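Local coordinates for CELL WALL surface anchor family protein (Streptococcus pneumoniae, PDB 2WW8) that serves as the adhesin of the pneumococcal pilus and probably attaches the bacterium to host cells, at residues A[157-161]-A[714-718]. Residues are numbered along the deposited sequence; the frame is centred on the assembly and turned at random.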
loop_
_atom_site.group_PDB
_atom_site.type_symbol
_atom_site.label_atom_id
_atom_site.label_comp_id
_atom_site.label_asym_id
_atom_site.label_seq_id
_atom_site.Cartn_x
_atom_site.Cartn_y
_atom_site.Cartn_z
ATOM N N PRO A 157 -14.958 -9.751 -9.793
ATOM C CA PRO A 157 -13.752 -10.549 -9.471
ATOM C C PRO A 157 -12.582 -9.684 -9.019
ATOM O O PRO A 157 -12.468 -8.532 -9.415
ATOM C CB PRO A 157 -13.402 -11.273 -10.788
ATOM C CG PRO A 157 -14.011 -10.364 -11.878
ATOM C CD PRO A 157 -15.258 -9.722 -11.238
ATOM N N TYR A 158 -11.711 -10.188 -8.158
ATOM C CA TYR A 158 -10.462 -9.440 -7.975
ATOM C C TYR A 158 -9.362 -10.476 -8.070
ATOM O O TYR A 158 -9.645 -11.624 -7.712
ATOM C CB TYR A 158 -10.405 -8.740 -6.620
ATOM C CG TYR A 158 -10.722 -9.537 -5.363
ATOM C CD1 TYR A 158 -12.031 -9.617 -4.858
ATOM C CD2 TYR A 158 -9.732 -10.226 -4.685
ATOM C CE1 TYR A 158 -12.318 -10.334 -3.658
ATOM C CE2 TYR A 158 -10.013 -10.969 -3.522
ATOM C CZ TYR A 158 -11.301 -11.001 -2.999
ATOM O OH TYR A 158 -11.590 -11.701 -1.833
ATOM N N GLN A 159 -8.162 -10.066 -8.491
ATOM C CA GLN A 159 -7.034 -10.961 -8.659
ATOM C C GLN A 159 -6.354 -11.316 -7.332
ATOM O O GLN A 159 -6.464 -10.595 -6.335
ATOM C CB GLN A 159 -6.022 -10.365 -9.641
ATOM C CG GLN A 159 -6.633 -9.766 -10.924
ATOM C CD GLN A 159 -7.494 -10.743 -11.729
ATOM O OE1 GLN A 159 -7.025 -11.831 -12.140
ATOM N NE2 GLN A 159 -8.772 -10.357 -11.947
ATOM N N ILE A 160 -5.644 -12.442 -7.332
ATOM C CA ILE A 160 -5.024 -13.014 -6.147
ATOM C C ILE A 160 -3.602 -13.342 -6.539
ATOM O O ILE A 160 -3.434 -14.034 -7.538
ATOM C CB ILE A 160 -5.661 -14.394 -5.815
ATOM C CG1 ILE A 160 -7.096 -14.277 -5.315
ATOM C CG2 ILE A 160 -4.871 -15.145 -4.783
ATOM C CD1 ILE A 160 -7.265 -13.155 -4.265
ATOM N N ILE A 161 -2.599 -12.908 -5.770
ATOM C CA ILE A 161 -1.181 -13.140 -6.053
ATOM C C ILE A 161 -0.386 -13.704 -4.872
ATOM O O ILE A 161 -0.723 -13.511 -3.690
ATOM C CB ILE A 161 -0.463 -11.877 -6.521
ATOM C CG1 ILE A 161 -0.459 -10.843 -5.387
ATOM C CG2 ILE A 161 -1.101 -11.397 -7.840
ATOM C CD1 ILE A 161 0.451 -9.651 -5.683
ATOM N N PRO A 714 -11.157 -7.086 0.543
ATOM C CA PRO A 714 -10.686 -8.273 -0.187
ATOM C C PRO A 714 -10.013 -9.288 0.775
ATOM O O PRO A 714 -9.693 -8.880 1.888
ATOM C CB PRO A 714 -9.664 -7.677 -1.155
ATOM C CG PRO A 714 -9.116 -6.483 -0.425
ATOM C CD PRO A 714 -10.263 -5.921 0.381
ATOM N N ILE A 715 -9.840 -10.570 0.412
ATOM C CA ILE A 715 -9.471 -11.622 1.388
ATOM C C ILE A 715 -8.226 -12.480 0.998
ATOM O O ILE A 715 -8.253 -13.144 -0.034
ATOM C CB ILE A 715 -10.647 -12.636 1.601
ATOM C CG1 ILE A 715 -11.998 -11.936 1.752
ATOM C CG2 ILE A 715 -10.402 -13.463 2.846
ATOM C CD1 ILE A 715 -12.080 -11.285 3.084
ATOM N N PRO A 716 -7.167 -12.507 1.834
ATOM C CA PRO A 716 -5.988 -13.351 1.654
ATOM C C PRO A 716 -6.276 -14.823 1.960
ATOM O O PRO A 716 -7.307 -15.152 2.568
ATOM C CB PRO A 716 -5.032 -12.844 2.746
ATOM C CG PRO A 716 -5.508 -11.399 3.014
ATOM C CD PRO A 716 -7.002 -11.622 3.019
ATOM N N LYS A 717 -5.338 -15.681 1.547
ATOM C CA LYS A 717 -5.492 -17.129 1.729
ATOM C C LYS A 717 -4.172 -17.699 2.214
ATOM O O LYS A 717 -3.123 -17.175 1.823
ATOM C CB LYS A 717 -5.817 -17.836 0.408
ATOM C CG LYS A 717 -7.218 -17.526 -0.094
ATOM C CD LYS A 717 -7.218 -16.431 -1.126
ATOM C CE LYS A 717 -8.590 -16.387 -1.811
ATOM N NZ LYS A 717 -9.498 -15.382 -1.110
ATOM N N ILE A 718 -4.217 -18.769 3.011
ATOM C CA ILE A 718 -2.982 -19.417 3.440
ATOM C C ILE A 718 -3.209 -20.919 3.371
ATOM O O ILE A 718 -4.368 -21.391 3.459
ATOM C CB ILE A 718 -2.545 -18.991 4.868
ATOM C CG1 ILE A 718 -3.632 -19.358 5.891
ATOM C CG2 ILE A 718 -2.198 -17.477 4.881
ATOM C CD1 ILE A 718 -3.231 -19.152 7.335
#
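Tyr158 reaches from strand 157-162 to Ile715, and the one hydrogen bond joining the two segments runs from Ile715 N to Tyr158 OH, at 3.1 Å. Its N-H...O angle of 137° marks it as clearly bent, and Ile715 N comes to the phenol obliquely. Ile715 CG1 lies 3.6 Å from Tyr158 OH, so the phenol end meets both the backbone and the first side-chain carbons of this residue.

The apolar part of the contact centres on the Tyr158 ring. Pro714 CB sits 4.2 Å from the centroid of that ring and 17° off its normal, which qualifies as a CH-pi contact over one face, shifted toward the CE2-CZ rim. Tyr158 holds its CG between its own backbone N and carbonyl carbon (chi1 50°), and from there the ring extends across the proline at about a right angle. Ile160, two residues on, adds a looser contact: its CD1 lies 4.3 Å from Lys717 CE, against the aliphatic part of the lysine.

The charged end of Lys717 folds back along its own segment, where NZ donates to Ile715 O at 2.8 Å. NZ approaches from above the carbonyl plane, not along a lone pair. A salt bridge to Asp693 gives the same ammonium a second partner, which probably stabilises its charge in this buried setting.

The contact thus brings strand 157-162 against segment 714-718, which belongs to the tip-pilin Ig-like domain, although 553 residues separate their closest ends in the chain. With CA atoms 7.9 Å apart at both Tyr158-Pro714 and Ile160-Pro716, the backbones are too distant to pair directly. Instead, strand 171-184 pairs antiparallel with both 157-162 and 717-718, while Tyr151 meets the Tyr158 ring and strand 187-196 touches Pro714 and Ile715.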